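Local coordinates for protein GlcNAc Inducible Gene 2, GIG2 (Candida albicans, PDB 6AKZ) that binds an iron(III) ion and is probably an oxygenase of the DUF1479 family, a branch of the cupin clan, at residues I22-L26 and W201-S207; R229-K233 and S378-I382; K266-T271 and H361-S367; T271-P276 and G334-I338. All coordinates share one frame; numbering follows the deposited sequence.

Interaction 1 (I22-L26 and W201-S207); sequences IKQRL and WEDIMYS
The guanidinium of R25 reaches from helix 18-26 into the break between helices 199-202 and 204-208 and donates to the backbone oxygens of W201 and E202, the last residues of helix 199-202. NH2 of R25 gives a hydrogen bond to W201 O at 2.9 Å, and NH1 gives one to E202 O at 3.2 Å; both are bent, with angles of 136° and 143° at the hydrogen. W201 O is met almost end-on, whereas NH1 stands above the carbonyl plane of E202. NH2 also makes a weak bond to S207 OG at 3.0 Å. A bend at chi3 of R25 (81°) turns its guanidinium out of the extended line of the chain, and I204 CD1 lies over the centre of one face, 3.5 Å from R25 CZ. The other polar ends have partners elsewhere: the carboxylate of E202 is held by R18 and Y237, and W201 NE1 donates to M286 O. Beside the arginine the contact is apolar. L26 CD1 touches the edge of the W201 ring at CD1, 3.8 Å away, while L26 CD2 rests on S207 CB; I22 CD1 meets the aliphatic CG of E202. An arginine thus bonds the carbonyls ending helix 199-202, and at the same break D203 is the N-cap of helix 204-208, its OD2 accepting from Y206 N at 2.9 Å; the whole is docked on the N-terminal helix 18-26.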
# COMPACT_ATOMS: atom_id res chain seq x y z
N ILE A 22 24.88 5.71 -3.72
CA ILE A 22 23.52 5.27 -4.13
C ILE A 22 23.09 6.02 -5.42
O ILE A 22 22.69 5.42 -6.39
CB ILE A 22 22.46 5.52 -3.06
CG1 ILE A 22 22.80 4.89 -1.68
CG2 ILE A 22 21.09 5.06 -3.55
CD1 ILE A 22 22.98 3.42 -1.64
N LYS A 23 23.25 7.34 -5.45
CA LYS A 23 22.90 8.06 -6.66
C LYS A 23 23.70 7.61 -7.85
O LYS A 23 23.19 7.46 -8.94
CB LYS A 23 23.06 9.58 -6.46
CG LYS A 23 22.17 10.21 -5.43
CD LYS A 23 22.32 11.73 -5.48
CE LYS A 23 21.21 12.45 -4.77
NZ LYS A 23 21.32 13.93 -5.08
N GLN A 24 25.00 7.36 -7.67
CA GLN A 24 25.79 6.92 -8.81
C GLN A 24 25.54 5.49 -9.21
O GLN A 24 25.71 5.19 -10.39
CB GLN A 24 27.27 7.25 -8.65
CG GLN A 24 27.51 8.76 -8.79
CD GLN A 24 28.55 9.28 -7.85
OE1 GLN A 24 29.28 8.52 -7.19
NE2 GLN A 24 28.62 10.60 -7.75
N ARG A 25 25.05 4.66 -8.29
CA ARG A 25 24.51 3.33 -8.66
C ARG A 25 23.25 3.39 -9.52
O ARG A 25 23.10 2.64 -10.48
CB ARG A 25 24.20 2.49 -7.42
CG ARG A 25 24.11 0.98 -7.69
CD ARG A 25 23.59 0.26 -6.46
NE ARG A 25 22.15 0.43 -6.46
CZ ARG A 25 21.38 0.70 -5.41
NH1 ARG A 25 21.86 0.86 -4.20
NH2 ARG A 25 20.06 0.82 -5.61
N LEU A 26 22.36 4.31 -9.18
CA LEU A 26 21.03 4.40 -9.82
C LEU A 26 20.99 4.93 -11.26
O LEU A 26 20.31 4.43 -12.11
CB LEU A 26 20.13 5.22 -8.91
CG LEU A 26 19.81 4.60 -7.54
CD1 LEU A 26 19.10 5.57 -6.63
CD2 LEU A 26 18.96 3.32 -7.69
N TRP A 201 15.02 3.69 -3.36
CA TRP A 201 16.32 4.03 -3.86
C TRP A 201 17.44 3.13 -3.37
O TRP A 201 18.24 2.66 -4.22
CB TRP A 201 16.65 5.45 -3.49
CG TRP A 201 15.77 6.52 -4.07
CD1 TRP A 201 15.87 7.08 -5.30
CD2 TRP A 201 14.70 7.16 -3.42
NE1 TRP A 201 14.93 8.06 -5.44
CE2 TRP A 201 14.22 8.14 -4.28
CE3 TRP A 201 14.16 7.05 -2.15
CZ2 TRP A 201 13.16 8.97 -3.93
CZ3 TRP A 201 13.16 7.90 -1.79
CH2 TRP A 201 12.67 8.82 -2.66
N GLU A 202 17.48 2.84 -2.10
CA GLU A 202 18.59 2.12 -1.51
C GLU A 202 18.64 0.63 -1.75
O GLU A 202 19.73 0.10 -1.91
CB GLU A 202 18.63 2.32 -0.01
CG GLU A 202 19.99 1.97 0.59
CD GLU A 202 20.09 2.14 2.08
OE1 GLU A 202 19.10 2.56 2.75
OE2 GLU A 202 21.21 1.82 2.58
N ASP A 203 17.51 -0.06 -1.66
CA ASP A 203 17.53 -1.49 -1.89
C ASP A 203 17.77 -1.82 -3.35
O ASP A 203 17.27 -1.13 -4.28
CB ASP A 203 16.21 -2.11 -1.38
CG ASP A 203 16.15 -3.63 -1.60
OD1 ASP A 203 17.07 -4.35 -1.07
OD2 ASP A 203 15.22 -4.11 -2.30
N ILE A 204 18.55 -2.88 -3.62
CA ILE A 204 18.80 -3.28 -4.99
C ILE A 204 17.56 -3.67 -5.80
O ILE A 204 17.34 -3.14 -6.88
CB ILE A 204 19.81 -4.45 -5.08
CG1 ILE A 204 21.18 -4.03 -4.50
CG2 ILE A 204 19.96 -4.92 -6.53
CD1 ILE A 204 21.78 -2.80 -5.08
N MET A 205 16.80 -4.64 -5.29
CA MET A 205 15.65 -5.14 -6.02
C MET A 205 14.53 -4.08 -6.04
O MET A 205 13.95 -3.88 -7.09
CB MET A 205 15.15 -6.46 -5.43
CG MET A 205 16.15 -7.59 -5.64
SD MET A 205 16.59 -7.84 -7.37
CE MET A 205 15.04 -8.09 -8.20
N TYR A 206 14.37 -3.35 -4.93
CA TYR A 206 13.34 -2.28 -4.88
C TYR A 206 13.64 -1.25 -5.93
O TYR A 206 12.78 -0.86 -6.72
CB TYR A 206 13.22 -1.68 -3.51
CG TYR A 206 11.84 -1.22 -3.10
CD1 TYR A 206 10.85 -0.90 -4.04
CD2 TYR A 206 11.59 -1.00 -1.76
CE1 TYR A 206 9.61 -0.44 -3.60
CE2 TYR A 206 10.36 -0.49 -1.32
CZ TYR A 206 9.40 -0.21 -2.25
OH TYR A 206 8.15 0.27 -1.85
N SER A 207 14.90 -0.77 -6.00
CA SER A 207 15.23 0.19 -7.02
C SER A 207 15.14 -0.27 -8.45
O SER A 207 14.79 0.55 -9.35
CB SER A 207 16.67 0.78 -6.71
OG SER A 207 17.67 -0.16 -7.08

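Interaction 2 (R229-K233 and S378-I382); sequences RTYSK and SITNI
T230, I379 and T380 carry this meeting of two irregular chain segments, and the backbone oxygen of T230 is its focus. I379 CG2 lies 3.5 Å from T230 O, and T380 CG2 approaches the same oxygen at 3.4 Å, so two methyls lean on one carbonyl oxygen. The T380 methyl, CG2, also comes to 3.6 Å from S232 O and thus touches two carbonyl oxygens of the other segment. With chi1 at 63°, T380 aims this methyl across the contact and holds OG1 over its own backbone, where a water lies 2.9 Å from it; that water also approaches S232 O. Another water joins T230 O, S378 OG and T380 N, donating to T230 O at 2.7 Å and accepting from T380 N. I379 CG2 also packs against the Y231 ring, 3.9 Å from CE1, while T230 CG2 lies over one face of that ring, toward its rim. The T230 hydroxyl bonds to L226 O, and Y231 OH accepts from L165 N. S232 OG folds back in the carbonyl plane to R229 O at 2.7 Å, fixing the turn of its own segment. I379 also packs on helices 445-460 and 466-474, and T380 on I469 of the latter. This is a water-bridged junction of two loops, well away from the iron site, joining the loop before strand 256-261 to the lead-in of helix 382-394.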
# COMPACT_ATOMS: atom_id res chain seq x y z
N ARG A 229 9.69 -6.38 -7.82
CA ARG A 229 9.14 -6.00 -6.50
C ARG A 229 8.90 -7.13 -5.51
O ARG A 229 8.95 -6.92 -4.30
CB ARG A 229 7.85 -5.19 -6.72
CG ARG A 229 7.67 -4.19 -5.59
CD ARG A 229 6.56 -3.24 -5.92
NE ARG A 229 6.50 -2.20 -4.91
CZ ARG A 229 6.20 -0.92 -5.16
NH1 ARG A 229 5.87 -0.52 -6.42
NH2 ARG A 229 6.19 -0.06 -4.18
N THR A 230 8.61 -8.31 -6.07
CA THR A 230 8.51 -9.61 -5.35
C THR A 230 9.70 -9.84 -4.40
O THR A 230 9.55 -10.44 -3.34
CB THR A 230 8.23 -10.74 -6.39
OG1 THR A 230 6.88 -10.57 -6.92
CG2 THR A 230 8.27 -12.14 -5.77
N TYR A 231 10.87 -9.33 -4.77
CA TYR A 231 12.08 -9.57 -4.04
C TYR A 231 12.64 -8.30 -3.36
O TYR A 231 13.76 -8.28 -2.92
CB TYR A 231 13.12 -10.13 -5.00
CG TYR A 231 12.68 -11.43 -5.61
CD1 TYR A 231 12.85 -12.63 -4.92
CD2 TYR A 231 12.06 -11.46 -6.87
CE1 TYR A 231 12.43 -13.85 -5.45
CE2 TYR A 231 11.64 -12.69 -7.42
CZ TYR A 231 11.84 -13.89 -6.67
OH TYR A 231 11.41 -15.14 -7.16
N SER A 232 11.84 -7.24 -3.33
CA SER A 232 12.27 -5.99 -2.74
C SER A 232 12.20 -6.14 -1.21
O SER A 232 11.29 -6.71 -0.65
CB SER A 232 11.39 -4.82 -3.22
OG SER A 232 10.03 -4.95 -2.77
N LYS A 233 13.16 -5.49 -0.56
CA LYS A 233 13.27 -5.37 0.89
C LYS A 233 12.80 -3.99 1.24
O LYS A 233 13.49 -3.02 0.90
CB LYS A 233 14.73 -5.56 1.29
CG LYS A 233 15.27 -6.91 0.94
CD LYS A 233 16.76 -7.02 1.26
CE LYS A 233 16.95 -7.17 2.75
NZ LYS A 233 18.33 -7.68 3.05
N SER A 378 3.51 -14.42 -1.38
CA SER A 378 4.81 -14.09 -2.03
C SER A 378 5.92 -14.26 -1.11
O SER A 378 5.76 -14.33 0.13
CB SER A 378 4.80 -12.64 -2.64
OG SER A 378 4.92 -11.70 -1.60
N ILE A 379 7.11 -14.35 -1.66
CA ILE A 379 8.29 -14.71 -0.80
C ILE A 379 8.55 -13.77 0.40
O ILE A 379 8.87 -14.24 1.51
CB ILE A 379 9.53 -14.96 -1.66
CG1 ILE A 379 10.59 -15.71 -0.89
CG2 ILE A 379 10.13 -13.70 -2.25
CD1 ILE A 379 10.17 -17.14 -0.59
N THR A 380 8.30 -12.48 0.23
CA THR A 380 8.54 -11.51 1.34
C THR A 380 7.33 -11.45 2.29
O THR A 380 7.37 -10.65 3.19
CB THR A 380 8.95 -10.10 0.86
OG1 THR A 380 7.89 -9.49 0.09
CG2 THR A 380 10.23 -10.13 -0.02
N ASN A 381 6.25 -12.21 2.00
CA ASN A 381 5.06 -12.30 2.80
C ASN A 381 4.96 -13.61 3.60
O ASN A 381 3.98 -13.83 4.30
CB ASN A 381 3.81 -12.05 1.98
CG ASN A 381 3.54 -10.57 1.83
OD1 ASN A 381 3.95 -9.79 2.73
ND2 ASN A 381 3.00 -10.12 0.69
N ILE A 382 5.94 -14.48 3.47
CA ILE A 382 5.87 -15.73 4.27
C ILE A 382 5.98 -15.40 5.77
O ILE A 382 5.27 -16.00 6.62
CB ILE A 382 6.92 -16.73 3.80
CG1 ILE A 382 6.69 -17.11 2.34
CG2 ILE A 382 6.90 -17.93 4.72
CD1 ILE A 382 5.39 -17.80 2.03
O HOH W 1 8.79 -6.93 -0.81
O HOH W 2 7.33 -10.84 -1.85

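Interaction 3 (K266-T271 and H361-S367); sequences KSGEGT and HNGNGHS
E269 lays its whole side chain along the H361-N364 part of the opposing loop. CB starts the line 3.9 Å from H361 CD2 and is also close to G363 CA. CG of E269 follows at 3.7 Å from G363 CA, and CD comes to 3.6 Å from the same atom, so the flat end of the glutamate rests on G363, which has no side chain. The chain runs extended past CG, chi2 -179°, which carries the carboxylate out to K266 and N364. There E269 OE1 takes a nearly straight hydrogen bond from K266 N, 2.8 Å and 171° at the hydrogen, met from above the carboxylate plane; this ties the tip back to the first residue of its own type II turn, K266 to E269. A water donates to both E269 OE1 and N364 OD1 and accepts from K266 NZ, linking the loops where the carboxylate and amide planes stand 65° apart. At the other end of the contact the E269 carbonyl oxygen lies over one face of the H361 ring, toward its rim. G270 brings only its CA against that ring, in an off-centre CH-pi contact 4.3 Å from the centroid. S367 OG donates to G270 O at 2.7 Å from above the carbonyl plane, while R179 gives it a second partner. A type II beta turn leading into strand 272-274 thus packs on the loop between strands 355-357 and 367-371, at the periphery of the cupin-clan fold.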
# COMPACT_ATOMS: atom_id res chain seq x y z
N LYS A 266 -18.86 12.77 3.35
CA LYS A 266 -18.76 13.45 2.02
C LYS A 266 -17.29 13.85 1.85
O LYS A 266 -16.57 13.72 2.78
CB LYS A 266 -19.58 14.71 2.00
CG LYS A 266 -21.05 14.39 1.92
CD LYS A 266 -21.85 15.69 1.98
CE LYS A 266 -23.32 15.45 2.24
NZ LYS A 266 -23.52 15.34 3.72
N SER A 267 -16.85 14.17 0.63
CA SER A 267 -15.43 14.55 0.36
C SER A 267 -14.98 15.56 1.37
O SER A 267 -15.75 16.51 1.68
CB SER A 267 -15.25 15.13 -1.07
OG SER A 267 -15.70 14.25 -2.01
N GLY A 268 -13.80 15.42 1.92
CA GLY A 268 -13.29 16.38 2.89
C GLY A 268 -13.68 16.14 4.35
O GLY A 268 -13.18 16.78 5.25
N GLU A 269 -14.65 15.27 4.61
CA GLU A 269 -15.12 15.07 5.99
C GLU A 269 -14.33 13.96 6.67
O GLU A 269 -14.85 12.86 6.84
CB GLU A 269 -16.63 14.72 5.98
CG GLU A 269 -17.49 15.84 5.44
CD GLU A 269 -19.03 15.58 5.41
OE1 GLU A 269 -19.52 14.40 5.58
OE2 GLU A 269 -19.76 16.65 5.26
N GLY A 270 -13.10 14.24 7.03
CA GLY A 270 -12.32 13.27 7.75
C GLY A 270 -12.08 11.97 7.01
O GLY A 270 -12.01 10.92 7.60
N THR A 271 -11.88 12.08 5.70
CA THR A 271 -11.61 10.92 4.85
C THR A 271 -10.15 10.76 4.38
O THR A 271 -9.21 10.86 5.18
CB THR A 271 -12.52 10.91 3.60
OG1 THR A 271 -12.52 12.21 3.00
CG2 THR A 271 -13.95 10.54 3.99
N HIS A 361 -12.24 17.39 10.27
CA HIS A 361 -13.45 16.61 10.08
C HIS A 361 -14.62 17.39 10.64
O HIS A 361 -14.88 17.33 11.81
CB HIS A 361 -13.41 15.26 10.76
CG HIS A 361 -14.67 14.48 10.55
ND1 HIS A 361 -14.91 13.27 11.16
CD2 HIS A 361 -15.76 14.75 9.82
CE1 HIS A 361 -16.10 12.84 10.80
NE2 HIS A 361 -16.62 13.71 9.97
N ASN A 362 -15.21 18.14 9.75
CA ASN A 362 -16.35 18.96 10.06
C ASN A 362 -17.59 18.44 9.38
O ASN A 362 -18.52 19.15 9.05
CB ASN A 362 -16.07 20.40 9.76
CG ASN A 362 -15.08 20.97 10.72
OD1 ASN A 362 -15.10 20.66 11.92
ND2 ASN A 362 -14.12 21.72 10.19
N GLY A 363 -17.61 17.14 9.21
CA GLY A 363 -18.82 16.44 8.87
C GLY A 363 -19.78 16.17 10.00
O GLY A 363 -19.56 16.58 11.13
N ASN A 364 -20.88 15.47 9.67
CA ASN A 364 -22.02 15.28 10.58
C ASN A 364 -21.98 14.01 11.46
O ASN A 364 -22.89 13.81 12.23
CB ASN A 364 -23.38 15.33 9.87
CG ASN A 364 -23.44 14.50 8.60
OD1 ASN A 364 -22.46 13.83 8.21
ND2 ASN A 364 -24.60 14.54 7.94
N GLY A 365 -20.96 13.17 11.32
CA GLY A 365 -20.88 11.96 12.13
C GLY A 365 -19.52 11.37 11.99
O GLY A 365 -18.65 11.88 11.29
N HIS A 366 -19.33 10.24 12.65
CA HIS A 366 -18.06 9.54 12.64
C HIS A 366 -17.69 9.13 11.18
O HIS A 366 -18.55 8.89 10.34
CB HIS A 366 -18.10 8.29 13.61
CG HIS A 366 -19.07 7.25 13.17
ND1 HIS A 366 -18.71 6.19 12.35
CD2 HIS A 366 -20.41 7.11 13.39
CE1 HIS A 366 -19.76 5.44 12.12
NE2 HIS A 366 -20.81 6.01 12.68
N SER A 367 -16.38 9.21 10.93
CA SER A 367 -15.75 8.75 9.72
C SER A 367 -14.92 7.49 10.17
O SER A 367 -13.87 7.59 10.81
CB SER A 367 -14.86 9.80 9.15
OG SER A 367 -14.13 9.25 8.12
O HOH W 3 -22.04 13.34 5.56
O HOH W 4 -14.29 18.57 7.04
O HOH W 5 -19.24 13.12 8.00

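Interaction 4 (T271-P276 and G334-I338); sequences TLRVLP and GIISI
V274 and I336 form the hydrogen-bonded pair of a short antiparallel ladder, with V274 N to I336 O at 2.9 Å and I336 N to V274 O at 3.0 Å; I338 N bonds to L272 O. Around this seam the side chains interlock. On the face that carries V274 and I336, V274 CG2 stands across from I338 CG2, 4.2 Å away, their side chains crossing at about a right angle. I336 CG1, set between its backbone N and carbonyl carbon (chi1 52°), leans across the seam, so that it meets P276 CD at 3.8 Å and I336 CD1 rests against P276 CG. The proline ring thus fills the notch beside the isoleucine. L272 CB and I338 CD1 close the far end. On the R273 and S337 face, the arginine chain bends at chi3 (43°): I335 CG2 lies over one face of the R273 guanidinium, 3.4 Å from NH2, and S337 OG sits in its plane at the edge. R273 NE is engaged elsewhere, in a salt bridge with E356. Toward P276, CG and CD2 of L275 pack on the G334 carbonyl. Strand 272-274 is the middle of three, with 336-337 at one edge and 355-357 at the other; helix 32-56 lies against L275, P276 and I336, strand 87-91 against P276 and I338, and V347 and W349 of strand 346-350 touch L272.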
# COMPACT_ATOMS: atom_id res chain seq x y z
N THR A 271 -11.88 12.08 5.70
CA THR A 271 -11.61 10.92 4.85
C THR A 271 -10.15 10.76 4.38
O THR A 271 -9.21 10.86 5.18
CB THR A 271 -12.52 10.91 3.60
OG1 THR A 271 -12.52 12.21 3.00
CG2 THR A 271 -13.95 10.54 3.99
N LEU A 272 -9.98 10.51 3.09
CA LEU A 272 -8.70 10.30 2.45
C LEU A 272 -8.56 11.30 1.29
O LEU A 272 -9.55 11.65 0.64
CB LEU A 272 -8.68 8.86 1.91
CG LEU A 272 -7.38 8.36 1.19
CD1 LEU A 272 -6.22 8.28 2.13
CD2 LEU A 272 -7.71 7.04 0.53
N ARG A 273 -7.34 11.73 1.08
CA ARG A 273 -6.94 12.55 -0.04
C ARG A 273 -5.82 11.77 -0.79
O ARG A 273 -5.00 11.15 -0.19
CB ARG A 273 -6.47 13.92 0.39
CG ARG A 273 -7.57 14.64 1.11
CD ARG A 273 -7.15 15.89 1.80
NE ARG A 273 -6.26 16.77 1.08
CZ ARG A 273 -6.63 17.65 0.19
NH1 ARG A 273 -7.89 17.76 -0.21
NH2 ARG A 273 -5.72 18.42 -0.33
N VAL A 274 -5.86 11.86 -2.10
CA VAL A 274 -4.92 11.16 -2.92
C VAL A 274 -4.43 12.06 -4.07
O VAL A 274 -5.08 13.06 -4.38
CB VAL A 274 -5.61 9.93 -3.60
CG1 VAL A 274 -5.98 8.90 -2.57
CG2 VAL A 274 -6.89 10.31 -4.36
N LEU A 275 -3.35 11.67 -4.68
CA LEU A 275 -2.87 12.28 -5.92
C LEU A 275 -3.08 11.20 -6.97
O LEU A 275 -2.22 10.35 -7.16
CB LEU A 275 -1.39 12.63 -5.80
CG LEU A 275 -0.95 13.81 -6.61
CD1 LEU A 275 0.55 14.04 -6.36
CD2 LEU A 275 -1.22 13.53 -8.04
N PRO A 276 -4.18 11.29 -7.74
CA PRO A 276 -4.58 10.19 -8.56
C PRO A 276 -3.85 10.13 -9.91
O PRO A 276 -4.45 10.20 -11.02
CB PRO A 276 -6.11 10.40 -8.65
CG PRO A 276 -6.21 11.90 -8.77
CD PRO A 276 -5.25 12.32 -7.66
N GLY A 334 -2.02 18.47 -7.56
CA GLY A 334 -2.73 17.27 -7.89
C GLY A 334 -3.55 16.58 -6.82
O GLY A 334 -4.18 15.53 -7.12
N ILE A 335 -3.46 17.05 -5.57
CA ILE A 335 -4.08 16.41 -4.45
C ILE A 335 -5.57 16.78 -4.38
O ILE A 335 -5.96 17.95 -4.47
CB ILE A 335 -3.39 16.77 -3.14
CG1 ILE A 335 -1.88 16.43 -3.19
CG2 ILE A 335 -3.98 16.00 -2.00
CD1 ILE A 335 -1.10 17.17 -2.13
N ILE A 336 -6.38 15.73 -4.31
CA ILE A 336 -7.81 15.85 -4.17
C ILE A 336 -8.35 14.94 -3.12
O ILE A 336 -7.78 13.86 -2.82
CB ILE A 336 -8.53 15.58 -5.52
CG1 ILE A 336 -8.11 14.26 -6.14
CG2 ILE A 336 -8.25 16.72 -6.46
CD1 ILE A 336 -9.07 13.84 -7.22
N SER A 337 -9.50 15.32 -2.58
CA SER A 337 -10.26 14.37 -1.74
C SER A 337 -10.80 13.29 -2.59
O SER A 337 -11.11 13.52 -3.77
CB SER A 337 -11.45 15.05 -1.06
OG SER A 337 -10.94 15.98 -0.15
N ILE A 338 -11.02 12.13 -1.96
CA ILE A 338 -11.85 11.11 -2.65
C ILE A 338 -13.30 11.55 -2.76
O ILE A 338 -13.72 12.48 -2.06
CB ILE A 338 -11.73 9.73 -1.97
CG1 ILE A 338 -12.22 9.82 -0.52
CG2 ILE A 338 -10.31 9.20 -2.20
CD1 ILE A 338 -12.37 8.46 0.07

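From the N terminus, interaction 1 comes first, joining helix 18-26 to the break between helices 199-202 and 204-208 and closing a loop of 174 residues. It ends before interaction 2 opens, yet the two touch: D203 OD2 probably accepts a hydrogen bond from K233 N. Interaction 2 closes a long loop from 229-233 to 378-382, inside which interaction 3 is nested, joining the loops before strands 272-274 and 367-371. Interaction 4, nested in turn within interaction 3, pairs strands 272-274 and 336-337. These inner two share T271 and meet again where S267 OG probably bonds to I338 O. Interactions 2 and 3 lie on opposite sides of the chain's centre.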